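Local coordinates for nitrate transport protein (Parabacteroides distasonis, PDB 3HN0) that probably serves as the substrate-binding protein of an ABC transporter, capturing a small solute, possibly nitrate or a related molecule, for import into the cell, at residues F102-T106 and T107-L111; I110-R113 and Y114-R118; E134-Q137 and G138-G142; L154-A157 and L158-D161; R272-D275 and A276-P280. One frame throughout, in Å; residues are numbered along the deposited sequence. Where two conformers were deposited one is given.

How the interactions relate
Interactions 1 to 4 lie in the lobe built round the small sheets, whereas interaction 5 sits about 39 Å, centre to centre, from 3 and 4, beside helix 62-70 of the large-sheet lobe. Interactions 1 and 2 share I110 and L111 on helix 107-119: the first fastens a turn to the helix start by hydrogen bonds and an aromatic-proline contact, the second continues along it, buried at I110, L111, T112 and L116. Interactions 3 and 4 are the final turns of two helices that pack together through T136 and L140 against I156, A157, K160 and D161, each apolar inside and exposed outside. F102 of interaction 1 packs on I135 of 3. Only interaction 5 includes an ion.

Interaction 1: residues F102-T106 and T107-L111; sequences FGNGT and TPDIL
D109 reaches back from the first turn of helix 107-119 to the loop before it and binds G105. Its CB rests 3.4 Å from T106 O and touches G103 O. With CG anti to the backbone N (chi1 -178°), the carboxylate is carried beside the loop, where OD2 takes the G105 N-H on its anti lone pair at 2.8 Å in a nearly straight bond (177°). OD1 forms a salt bridge with R113 NE and a hydrogen bond with the hydroxyl of Y127. The loop so gripped is a type II beta turn, G103 to T106, that leads from strand 99-100 into the helix of a beta-alpha-beta unit. With an alanine here, G105 N would probably lose its acceptor and R113 its close anionic partner, leaving the turn less firmly tied to the helix. T106, at the N-cap, spends its hydroxyl inside the turn: OG1 donates to G103 O at 2.6 Å, an acceptor shared with T106 N. Its own carbonyl O receives I110 N at 3.1 Å. Crossing at about a right angle, P108 sets CB over one face of the F102 ring, 4.1 Å from the centroid (CH-pi), while CG meets F102 CE2 at 3.5 Å.

Interaction 2: residues I110-R113 and Y114-R118; sequences ILTR and YYLGR
T112 and L116 stand one turn apart on the same side of helix 107-119, T112 CG2 lying 4.2 Å from L116 CD1. This is the part of the helix after its first turn, in the beta-alpha-beta unit formed with strands 99-100 and 125-126. Both side chains turn to those strands: T112 and L116 pack on L99, and L116 also meets L125. Having CG beside the backbone N (chi1 -67°), L116 folds back along the helix, and its CG comes to 3.4 Å from T112 O. The threonine hydroxyl is held by P108 O, which leaves the methyl to meet the leucine.

The two tyrosines are oriented the other way. Y114 and Y115 both hold CG anti to the backbone N, so their rings lead onward from the preceding turn and touch it mainly through CB. Y114 CB sits 3.5 Å from I110 O, and its ring turns an edge to L111 O; the hydroxyl is anchored by L173 O. On that flank I110 and Y114 both pack on helix 251-264, the latter against L260. Y115 CB lies 3.4 Å from L111 O. R113 runs in the opposite sense to the rings: its chain bends at chi3 and carries the guanidinium back toward D109 at the start of the helix, its side chain touching Y264 and L125. Beneath these side chains run four i to i+4 backbone bonds, from Y114 N to I110 O through to the last, in which G117 N donates to R113 O at 3.0 Å.

Interaction 3: residues E134-Q137 and G138-G142; sequences EITQ and GILAG
I135 and I139 meet on the inner side of the last turns of helix 132-141, which ends in a Schellman motif. Their side chains cross at a slant, with I135 CG2 4.2 Å from I139 CD1, and both press on L149 of strand 146-149. Packing is closest against the backbone: I139 CG1 stands 3.3 Å from I135 O, placed there by a chi1 of -68° that keeps it beside its own backbone N. L140 folds back likewise, putting CG 3.3 Å from T136 O. T136 in turn faces helix 153-160, its hydroxyl bonded to A132 O. G138 is also buried, its N-H bonded to E134 O.

The outer side is far looser. E134, Q137 and A141 are exposed, the latter two touching a crystal neighbour; Q137, bent at chi2, brings NE2 only to within 4.0 Å of A141 CB. Here the backbone does the holding, A141 N donating to Q137 O at 2.8 Å. At the end, G142 adopts a positive phi of 99°, a backbone shape in which any CB would collide with A141 O. G142 N bonds to I139 O at 3.0 Å and weakly to G138 O at 3.2 Å.

Interaction 4: residues L154-A157 and L158-D161; sequences LSIA and LRKD
L158 lies alongside L154, pointing the same way, and the two CD1 methyls meet at 3.9 Å in the C-terminal part of helix 153-160, which packs on T136 and L140 of helix 132-141 through I156, A157 and K160. L158 CG also comes to 3.3 Å from L154 O, and L158 N donates to that same oxygen. Around the pair, R239 of helix 234-240 touches both leucines, while L154 reaches on to Y87 and V89 of strand 87-90.

R159 follows on an exposed side. Its chain, bent at chi3, folds back so that, in the conformer described, the guanidinium hangs over the preceding turn, NH2 3.8 Å from I156 CG1. NH1 has a weak bond to A231 O, and a second conformer is consistent with a mobile side chain; the backbone N is bonded to S155 O.

K160 runs beside I156 in the same direction, and its CD meets I156 CG2 at 3.9 Å. The aliphatic stem thus lies along the isoleucine, and L140 packs against K160. K160 N completes the turn on I156 O.

D161 leaves the helical conformation, yet its N still donates to A157 O at 3.0 Å, with the bond bent to 141°. Backbone bonds and apolar contacts thus hold the last turn, while the D161 carboxylate finds its charge partner outside it, in K91, with S163 OG bonded to OD1.

Interaction 5: residues R272-D275 and A276-P280; sequences RLPD and AGFIP. With PO4 (phosphate ion), chain C.
D275 and G277 form an Asx turn at the head of the short 3-10 segment 276-278, in the loop that follows helix 251-264. The turn is closed by a hydrogen bond from G277 N to D275 OD1 at 3.1 Å, met from above the carboxylate plane. A separate i to i+3 bond, F278 N to D275 O at 3.2 Å, starts the 3-10 segment. A chi1 of 64° sets the aspartate CG between its own backbone N and carbonyl carbon, which turns OD1 to the G277 amide. The hydroxyl of Y69 binds OD1 as well, tying the turn to helix 62-70.

Apolar contact joins P274 to F278. They lie side by side, pointing the same way, with P274 CB 3.7 Å from F278 CB. P274 CB makes an off-centre CH-pi contact, 4.1 Å from the ring centroid and 30° off the normal, and CG lies over one face toward the rim. Both residues are buried against helix 62-70, P274 on A66 and F278 on A65, and the F278 ring also meets that of Y69.

The phosphate, probably taken up from the crystallisation liquor, makes the third group. D275 OD2 lies 2.6 Å from its O1. The extended R272 supplies the hydrogen bonds through the edge of its guanidinium: NH2 donates to phosphate O4 at 3.1 Å and also to N70 O, and NE donates to O2, in plane, at 2.8 Å.

Interaction 1: residues F102-T106 and T107-L111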
loop_
_atom_site.group_PDB
_atom_site.type_symbol
_atom_site.label_atom_id
_atom_site.label_comp_id
_atom_site.label_asym_id
_atom_site.label_seq_id
_atom_site.Cartn_x
_atom_site.Cartn_y
_atom_site.Cartn_z
ATOM N N PHE A 102 12.718 -10.714 16.823
ATOM C CA PHE A 102 13.184 -12.023 16.439
ATOM C C PHE A 102 13.923 -11.921 15.065
ATOM O O PHE A 102 13.889 -10.897 14.400
ATOM C CB PHE A 102 12.018 -13.012 16.395
ATOM C CG PHE A 102 11.005 -12.711 15.319
ATOM C CD1 PHE A 102 9.954 -11.799 15.551
ATOM C CD2 PHE A 102 11.082 -13.328 14.078
ATOM C CE1 PHE A 102 9.032 -11.503 14.551
ATOM C CE2 PHE A 102 10.137 -13.052 13.086
ATOM C CZ PHE A 102 9.127 -12.114 13.317
ATOM N N GLY A 103 14.620 -12.981 14.683
ATOM C CA GLY A 103 15.309 -13.019 13.394
ATOM C C GLY A 103 16.356 -11.947 13.164
ATOM O O GLY A 103 16.451 -11.371 12.071
ATOM N N ASN A 104 17.181 -11.697 14.181
ATOM C CA ASN A 104 18.294 -10.788 14.052
ATOM C C ASN A 104 19.011 -10.967 12.714
ATOM O O ASN A 104 19.317 -12.086 12.354
ATOM C CB ASN A 104 19.315 -10.985 15.183
ATOM C CG ASN A 104 20.528 -10.093 15.012
ATOM O OD1 ASN A 104 21.554 -10.513 14.465
ATOM N ND2 ASN A 104 20.398 -8.846 15.414
ATOM N N GLY A 105 19.252 -9.861 12.009
ATOM C CA GLY A 105 19.913 -9.847 10.719
ATOM C C GLY A 105 19.097 -10.190 9.485
ATOM O O GLY A 105 19.651 -10.206 8.371
ATOM N N THR A 106 17.807 -10.478 9.675
ATOM C CA THR A 106 16.931 -10.915 8.583
ATOM C C THR A 106 15.772 -9.934 8.449
ATOM O O THR A 106 15.755 -8.905 9.122
ATOM C CB THR A 106 16.408 -12.353 8.782
ATOM O OG1 THR A 106 15.445 -12.385 9.853
ATOM C CG2 THR A 106 17.559 -13.339 9.077
ATOM N N THR A 107 14.821 -10.247 7.565
ATOM C CA THR A 107 13.727 -9.322 7.239
ATOM C C THR A 107 13.069 -8.622 8.464
ATOM O O THR A 107 13.008 -7.412 8.513
ATOM C CB THR A 107 12.707 -9.993 6.337
ATOM O OG1 THR A 107 13.392 -10.507 5.176
ATOM C CG2 THR A 107 11.669 -8.987 5.879
ATOM N N PRO A 108 12.525 -9.389 9.428
ATOM C CA PRO A 108 11.827 -8.702 10.531
ATOM C C PRO A 108 12.663 -7.680 11.280
ATOM O O PRO A 108 12.186 -6.607 11.651
ATOM C CB PRO A 108 11.402 -9.844 11.470
ATOM C CG PRO A 108 12.218 -11.027 11.084
ATOM C CD PRO A 108 12.474 -10.853 9.574
ATOM N N ASP A 109 13.932 -7.977 11.503
ATOM C CA ASP A 109 14.851 -7.055 12.147
ATOM C C ASP A 109 15.080 -5.759 11.323
ATOM O O ASP A 109 14.895 -4.629 11.796
ATOM C CB ASP A 109 16.188 -7.799 12.332
ATOM C CG ASP A 109 17.235 -6.983 13.035
ATOM O OD1 ASP A 109 16.872 -5.959 13.653
ATOM O OD2 ASP A 109 18.427 -7.391 12.983
ATOM N N ILE A 110 15.443 -5.937 10.062
ATOM C CA ILE A 110 15.694 -4.806 9.169
ATOM C C ILE A 110 14.480 -3.884 9.027
ATOM O O ILE A 110 14.605 -2.662 9.134
ATOM C CB ILE A 110 16.214 -5.253 7.802
ATOM C CG1 ILE A 110 17.582 -5.919 7.942
ATOM C CG2 ILE A 110 16.297 -4.011 6.846
ATOM C CD1 ILE A 110 17.907 -6.986 6.881
ATOM N N LEU A 111 13.302 -4.476 8.839
ATOM C CA LEU A 111 12.075 -3.702 8.710
ATOM C C LEU A 111 11.697 -2.966 9.990
ATOM O O LEU A 111 11.102 -1.873 9.939
ATOM C CB LEU A 111 10.912 -4.566 8.198
ATOM C CG LEU A 111 11.099 -5.022 6.716
ATOM C CD1 LEU A 111 9.830 -5.707 6.196
ATOM C CD2 LEU A 111 11.515 -3.880 5.796
#

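Interaction 2: residues I110-R113 and Y114-R118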
loop_
_atom_site.group_PDB
_atom_site.type_symbol
_atom_site.label_atom_id
_atom_site.label_comp_id
_atom_site.label_asym_id
_atom_site.label_seq_id
_atom_site.Cartn_x
_atom_site.Cartn_y
_atom_site.Cartn_z
ATOM N N ILE A 110 15.443 -5.937 10.062
ATOM C CA ILE A 110 15.694 -4.806 9.169
ATOM C C ILE A 110 14.480 -3.884 9.027
ATOM O O ILE A 110 14.605 -2.662 9.134
ATOM C CB ILE A 110 16.214 -5.253 7.802
ATOM C CG1 ILE A 110 17.582 -5.919 7.942
ATOM C CG2 ILE A 110 16.297 -4.011 6.846
ATOM C CD1 ILE A 110 17.907 -6.986 6.881
ATOM N N LEU A 111 13.302 -4.476 8.839
ATOM C CA LEU A 111 12.075 -3.702 8.710
ATOM C C LEU A 111 11.697 -2.966 9.990
ATOM O O LEU A 111 11.102 -1.873 9.939
ATOM C CB LEU A 111 10.912 -4.566 8.198
ATOM C CG LEU A 111 11.099 -5.022 6.716
ATOM C CD1 LEU A 111 9.830 -5.707 6.196
ATOM C CD2 LEU A 111 11.515 -3.880 5.796
ATOM N N THR A 112 12.005 -3.550 11.131
ATOM C CA THR A 112 11.742 -2.887 12.397
ATOM C C THR A 112 12.683 -1.688 12.495
ATOM O O THR A 112 12.254 -0.597 12.827
ATOM C CB THR A 112 11.950 -3.865 13.587
ATOM O OG1 THR A 112 11.007 -4.950 13.448
ATOM C CG2 THR A 112 11.713 -3.181 14.920
ATOM N N ARG A 113 13.949 -1.888 12.156
ATOM C CA ARG A 113 14.892 -0.767 12.192
ATOM C C ARG A 113 14.461 0.337 11.225
ATOM O O ARG A 113 14.512 1.514 11.553
ATOM C CB ARG A 113 16.309 -1.260 11.899
ATOM C CG ARG A 113 16.929 -2.002 13.093
ATOM C CD ARG A 113 18.401 -2.252 12.846
ATOM N NE ARG A 113 18.645 -3.571 12.284
ATOM C CZ ARG A 113 19.614 -3.877 11.429
ATOM N NH1 ARG A 113 20.431 -2.942 10.953
ATOM N NH2 ARG A 113 19.748 -5.139 11.028
ATOM N N TYR A 114 13.951 -0.055 10.053
ATOM C CA TYR A 114 13.489 0.929 9.091
ATOM C C TYR A 114 12.320 1.762 9.627
ATOM O O TYR A 114 12.259 3.009 9.476
ATOM C CB TYR A 114 13.100 0.219 7.789
ATOM C CG TYR A 114 12.396 1.140 6.828
ATOM C CD1 TYR A 114 13.100 2.131 6.155
ATOM C CD2 TYR A 114 11.000 1.026 6.576
ATOM C CE1 TYR A 114 12.475 2.992 5.285
ATOM C CE2 TYR A 114 10.363 1.912 5.692
ATOM C CZ TYR A 114 11.121 2.890 5.051
ATOM O OH TYR A 114 10.542 3.778 4.167
ATOM N N TYR A 115 11.350 1.051 10.203
ATOM C CA TYR A 115 10.169 1.681 10.777
ATOM C C TYR A 115 10.549 2.659 11.897
ATOM O O TYR A 115 10.070 3.764 11.916
ATOM C CB TYR A 115 9.198 0.609 11.331
ATOM C CG TYR A 115 8.033 1.218 12.057
ATOM C CD1 TYR A 115 6.940 1.690 11.358
ATOM C CD2 TYR A 115 8.042 1.349 13.442
ATOM C CE1 TYR A 115 5.866 2.291 12.027
ATOM C CE2 TYR A 115 6.957 1.948 14.105
ATOM C CZ TYR A 115 5.895 2.398 13.374
ATOM O OH TYR A 115 4.827 2.996 13.984
ATOM N N LEU A 116 11.427 2.252 12.781
ATOM C CA LEU A 116 11.818 3.114 13.899
ATOM C C LEU A 116 12.514 4.367 13.379
ATOM O O LEU A 116 12.216 5.473 13.823
ATOM C CB LEU A 116 12.683 2.363 14.884
ATOM C CG LEU A 116 12.012 1.209 15.662
ATOM C CD1 LEU A 116 13.075 0.464 16.512
ATOM C CD2 LEU A 116 10.840 1.663 16.525
ATOM N N GLY A 117 13.402 4.206 12.405
ATOM C CA GLY A 117 14.044 5.378 11.774
ATOM C C GLY A 117 13.069 6.326 11.096
ATOM O O GLY A 117 13.116 7.550 11.285
ATOM N N ARG A 118 12.183 5.766 10.284
ATOM C CA ARG A 118 11.169 6.534 9.565
ATOM C C ARG A 118 10.250 7.317 10.532
ATOM O O ARG A 118 9.872 8.459 10.277
ATOM C CB ARG A 118 10.326 5.547 8.720
ATOM C CG ARG A 118 9.044 6.087 8.129
ATOM C CD ARG A 118 8.211 4.965 7.458
ATOM N NE ARG A 118 6.840 4.911 7.984
ATOM C CZ ARG A 118 5.905 4.046 7.596
ATOM N NH1 ARG A 118 6.160 3.159 6.648
ATOM N NH2 ARG A 118 4.698 4.080 8.147
#

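Interaction 3: residues E134-Q137 and G138-G142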
loop_
_atom_site.group_PDB
_atom_site.type_symbol
_atom_site.label_atom_id
_atom_site.label_comp_id
_atom_site.label_asym_id
_atom_site.label_seq_id
_atom_site.Cartn_x
_atom_site.Cartn_y
_atom_site.Cartn_z
ATOM N N GLU A 134 9.419 -17.653 20.882
ATOM C CA GLU A 134 10.136 -17.295 22.090
ATOM C C GLU A 134 9.745 -15.918 22.610
ATOM O O GLU A 134 9.599 -15.741 23.828
ATOM C CB GLU A 134 11.632 -17.325 21.878
ATOM C CG GLU A 134 12.159 -18.806 21.868
ATOM C CD GLU A 134 13.569 -18.929 21.295
ATOM O OE1 GLU A 134 14.018 -18.030 20.570
ATOM O OE2 GLU A 134 14.228 -19.960 21.553
ATOM N N ILE A 135 9.598 -14.978 21.690
ATOM C CA ILE A 135 9.088 -13.635 21.998
ATOM C C ILE A 135 7.693 -13.719 22.612
ATOM O O ILE A 135 7.418 -13.030 23.590
ATOM C CB ILE A 135 9.075 -12.705 20.781
ATOM C CG1 ILE A 135 10.525 -12.306 20.438
ATOM C CG2 ILE A 135 8.231 -11.407 21.081
ATOM C CD1 ILE A 135 10.668 -11.373 19.308
ATOM N N THR A 136 6.831 -14.559 22.043
ATOM C CA THR A 136 5.449 -14.696 22.551
ATOM C C THR A 136 5.496 -15.167 24.000
ATOM O O THR A 136 4.831 -14.630 24.884
ATOM C CB THR A 136 4.633 -15.678 21.679
ATOM O OG1 THR A 136 4.583 -15.186 20.319
ATOM C CG2 THR A 136 3.208 -15.837 22.226
ATOM N N GLN A 137 6.294 -16.195 24.246
ATOM C CA GLN A 137 6.430 -16.705 25.588
ATOM C C GLN A 137 6.988 -15.624 26.533
ATOM O O GLN A 137 6.559 -15.521 27.679
ATOM C CB GLN A 137 7.337 -17.943 25.516
ATOM C CG GLN A 137 7.623 -18.518 26.795
ATOM C CD GLN A 137 6.366 -18.847 27.478
ATOM O OE1 GLN A 137 5.412 -19.312 26.832
ATOM N NE2 GLN A 137 6.297 -18.542 28.772
ATOM N N GLY A 138 7.991 -14.860 26.082
ATOM C CA GLY A 138 8.554 -13.764 26.851
ATOM C C GLY A 138 7.496 -12.727 27.210
ATOM O O GLY A 138 7.490 -12.201 28.305
ATOM N N ILE A 139 6.577 -12.467 26.299
ATOM C CA ILE A 139 5.491 -11.520 26.606
ATOM C C ILE A 139 4.622 -12.101 27.744
ATOM O O ILE A 139 4.389 -11.453 28.764
ATOM C CB ILE A 139 4.591 -11.246 25.359
ATOM C CG1 ILE A 139 5.359 -10.488 24.296
ATOM C CG2 ILE A 139 3.295 -10.469 25.803
ATOM C CD1 ILE A 139 4.651 -10.321 22.942
ATOM N N LEU A 140 4.227 -13.358 27.568
ATOM C CA LEU A 140 3.341 -14.014 28.507
ATOM C C LEU A 140 3.960 -14.246 29.893
ATOM O O LEU A 140 3.271 -14.218 30.895
ATOM C CB LEU A 140 2.792 -15.322 27.906
ATOM C CG LEU A 140 2.030 -15.107 26.608
ATOM C CD1 LEU A 140 1.407 -16.421 26.139
ATOM C CD2 LEU A 140 0.961 -14.012 26.820
ATOM N N ALA A 141 5.279 -14.395 29.937
ATOM C CA ALA A 141 5.981 -14.586 31.188
ATOM C C ALA A 141 6.264 -13.267 31.900
ATOM O O ALA A 141 6.667 -13.276 33.012
ATOM C CB ALA A 141 7.277 -15.318 30.939
ATOM N N GLY A 142 6.072 -12.142 31.206
ATOM C CA GLY A 142 6.298 -10.820 31.813
ATOM C C GLY A 142 7.619 -10.135 31.510
ATOM O O GLY A 142 7.875 -9.057 32.033
#

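Interaction 4: residues L154-A157 and L158-D161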
loop_
_atom_site.group_PDB
_atom_site.type_symbol
_atom_site.label_atom_id
_atom_site.label_comp_id
_atom_site.label_asym_id
_atom_site.label_seq_id
_atom_site.Cartn_x
_atom_site.Cartn_y
_atom_site.Cartn_z
ATOM N N LEU A 154 1.234 -13.568 16.871
ATOM C CA LEU A 154 0.550 -12.301 17.151
ATOM C C LEU A 154 -0.809 -12.546 17.813
ATOM O O LEU A 154 -1.125 -11.990 18.859
ATOM C CB LEU A 154 0.364 -11.520 15.860
ATOM C CG LEU A 154 -0.338 -10.153 15.906
ATOM C CD1 LEU A 154 0.270 -9.228 16.951
ATOM C CD2 LEU A 154 -0.308 -9.465 14.468
ATOM N N SER A 155 -1.617 -13.381 17.169
ATOM C CA SER A 155 -2.959 -13.707 17.667
ATOM C C SER A 155 -2.909 -14.382 19.030
ATOM O O SER A 155 -3.710 -14.076 19.936
ATOM C CB SER A 155 -3.687 -14.622 16.669
ATOM O OG SER A 155 -3.978 -13.918 15.474
ATOM N N ILE A 156 -1.964 -15.297 19.166
ATOM C CA ILE A 156 -1.803 -16.045 20.448
ATOM C C ILE A 156 -1.426 -15.077 21.589
ATOM O O ILE A 156 -1.979 -15.144 22.699
ATOM C CB ILE A 156 -0.736 -17.140 20.280
ATOM C CG1 ILE A 156 -1.247 -18.206 19.307
ATOM C CG2 ILE A 156 -0.305 -17.741 21.658
ATOM C CD1 ILE A 156 -0.147 -19.146 18.831
ATOM N N ALA A 157 -0.492 -14.162 21.318
ATOM C CA ALA A 157 -0.059 -13.180 22.298
ATOM C C ALA A 157 -1.205 -12.257 22.684
ATOM O O ALA A 157 -1.418 -11.983 23.854
ATOM C CB ALA A 157 1.118 -12.341 21.723
ATOM N N LEU A 158 -1.938 -11.796 21.680
ATOM C CA LEU A 158 -3.107 -10.920 21.906
ATOM C C LEU A 158 -4.214 -11.614 22.717
ATOM O O LEU A 158 -4.855 -10.973 23.556
ATOM C CB LEU A 158 -3.662 -10.391 20.569
ATOM C CG LEU A 158 -2.771 -9.352 19.868
ATOM C CD1 LEU A 158 -3.295 -9.111 18.452
ATOM C CD2 LEU A 158 -2.692 -8.051 20.657
ATOM N N ARG A 159 -4.429 -12.901 22.471
ATOM C CA ARG A 159 -5.435 -13.690 23.177
ATOM C C ARG A 159 -4.997 -13.900 24.634
ATOM O O ARG A 159 -5.754 -13.707 25.579
ATOM C CB ARG A 159 -5.554 -15.045 22.471
ATOM C CG ARG A 159 -6.743 -15.900 22.837
ATOM C CD ARG A 159 -7.071 -16.871 21.689
ATOM N NE ARG A 159 -6.164 -18.017 21.677
ATOM C CZ ARG A 159 -5.241 -18.263 20.749
ATOM N NH1 ARG A 159 -5.078 -17.449 19.684
ATOM N NH2 ARG A 159 -4.507 -19.363 20.892
ATOM N N LYS A 160 -3.749 -14.321 24.793
ATOM C CA LYS A 160 -3.304 -14.759 26.122
ATOM C C LYS A 160 -2.878 -13.630 27.050
ATOM O O LYS A 160 -2.757 -13.840 28.235
ATOM C CB LYS A 160 -2.188 -15.817 25.978
ATOM C CG LYS A 160 -2.693 -17.153 25.388
ATOM C CD LYS A 160 -1.567 -18.204 25.275
ATOM C CE LYS A 160 -1.022 -18.655 26.631
ATOM N NZ LYS A 160 0.164 -19.606 26.555
ATOM N N ASP A 161 -2.695 -12.434 26.512
ATOM C CA ASP A 161 -2.477 -11.272 27.327
ATOM C C ASP A 161 -3.400 -10.207 26.810
ATOM O O ASP A 161 -3.095 -9.500 25.826
ATOM C CB ASP A 161 -1.028 -10.784 27.247
ATOM C CG ASP A 161 -0.749 -9.661 28.239
ATOM O OD1 ASP A 161 -1.707 -8.963 28.665
ATOM O OD2 ASP A 161 0.427 -9.488 28.610
#

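Interaction 5: residues R272-D275 and A276-P280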
loop_
_atom_site.group_PDB
_atom_site.type_symbol
_atom_site.label_atom_id
_atom_site.label_comp_id
_atom_site.label_asym_id
_atom_site.label_seq_id
_atom_site.Cartn_x
_atom_site.Cartn_y
_atom_site.Cartn_z
ATOM N N ARG A 272 23.917 -7.790 -4.217
ATOM C CA ARG A 272 23.405 -6.961 -5.304
ATOM C C ARG A 272 21.939 -7.231 -5.511
ATOM O O ARG A 272 21.429 -8.277 -5.089
ATOM C CB ARG A 272 24.179 -7.253 -6.607
ATOM C CG ARG A 272 23.961 -8.647 -7.180
ATOM C CD ARG A 272 24.981 -8.937 -8.230
ATOM N NE ARG A 272 24.714 -10.142 -8.991
ATOM C CZ ARG A 272 24.996 -11.381 -8.570
ATOM N NH1 ARG A 272 25.558 -11.584 -7.390
ATOM N NH2 ARG A 272 24.724 -12.420 -9.346
ATOM N N LEU A 273 21.254 -6.301 -6.176
ATOM C CA LEU A 273 19.865 -6.512 -6.572
ATOM C C LEU A 273 19.859 -7.519 -7.710
ATOM O O LEU A 273 20.690 -7.429 -8.616
ATOM C CB LEU A 273 19.228 -5.219 -7.071
ATOM C CG LEU A 273 19.025 -4.109 -6.059
ATOM C CD1 LEU A 273 18.597 -2.865 -6.838
ATOM C CD2 LEU A 273 17.965 -4.509 -5.001
ATOM N N PRO A 274 18.923 -8.493 -7.684
ATOM C CA PRO A 274 18.833 -9.461 -8.788
ATOM C C PRO A 274 18.613 -8.747 -10.135
ATOM O O PRO A 274 17.909 -7.720 -10.182
ATOM C CB PRO A 274 17.626 -10.275 -8.428
ATOM C CG PRO A 274 17.533 -10.166 -6.920
ATOM C CD PRO A 274 17.948 -8.771 -6.614
ATOM N N ASP A 275 19.216 -9.274 -11.194
ATOM C CA ASP A 275 19.006 -8.754 -12.540
ATOM C C ASP A 275 17.644 -9.146 -13.117
ATOM O O ASP A 275 16.792 -9.745 -12.435
ATOM C CB ASP A 275 20.148 -9.197 -13.471
ATOM C CG ASP A 275 20.222 -10.687 -13.668
ATOM O OD1 ASP A 275 19.184 -11.376 -13.648
ATOM O OD2 ASP A 275 21.341 -11.195 -13.882
ATOM N N ALA A 276 17.426 -8.824 -14.390
ATOM C CA ALA A 276 16.072 -8.925 -14.957
ATOM C C ALA A 276 15.585 -10.386 -15.071
ATOM O O ALA A 276 14.399 -10.615 -15.028
ATOM C CB ALA A 276 15.967 -8.209 -16.305
ATOM N N GLY A 277 16.497 -11.352 -15.132
ATOM C CA GLY A 277 16.112 -12.772 -15.219
ATOM C C GLY A 277 15.429 -13.359 -13.963
ATOM O O GLY A 277 14.916 -14.474 -13.992
ATOM N N PHE A 278 15.457 -12.609 -12.863
ATOM C CA PHE A 278 14.808 -13.036 -11.613
ATOM C C PHE A 278 13.302 -13.174 -11.790
ATOM O O PHE A 278 12.665 -14.054 -11.161
ATOM C CB PHE A 278 15.113 -12.009 -10.533
ATOM C CG PHE A 278 14.632 -12.353 -9.160
ATOM C CD1 PHE A 278 14.911 -13.572 -8.581
ATOM C CD2 PHE A 278 13.997 -11.367 -8.381
ATOM C CE1 PHE A 278 14.538 -13.816 -7.264
ATOM C CE2 PHE A 278 13.607 -11.653 -7.066
ATOM C CZ PHE A 278 13.891 -12.831 -6.524
ATOM N N ILE A 279 12.741 -12.309 -12.635
ATOM C CA ILE A 279 11.288 -12.246 -12.907
ATOM C C ILE A 279 10.999 -12.724 -14.348
ATOM O O ILE A 279 11.664 -12.296 -15.257
ATOM C CB ILE A 279 10.818 -10.835 -12.626
ATOM C CG1 ILE A 279 10.954 -10.577 -11.108
ATOM C CG2 ILE A 279 9.351 -10.589 -13.100
ATOM C CD1 ILE A 279 10.819 -9.177 -10.700
ATOM N N PRO A 280 9.996 -13.609 -14.549
ATOM C CA PRO A 280 9.721 -13.991 -15.948
ATOM C C PRO A 280 9.333 -12.789 -16.824
ATOM O O PRO A 280 8.703 -11.846 -16.321
ATOM C CB PRO A 280 8.546 -14.980 -15.842
ATOM C CG PRO A 280 7.959 -14.821 -14.442
ATOM C CD PRO A 280 9.004 -14.143 -13.590
HETATM P P PO4 C . 24.273 -9.924 -12.455
HETATM O O1 PO4 C . 23.562 -9.783 -13.789
HETATM O O2 PO4 C . 23.396 -9.413 -11.323
HETATM O O3 PO4 C . 25.556 -9.113 -12.487
HETATM O O4 PO4 C . 24.623 -11.372 -12.273
#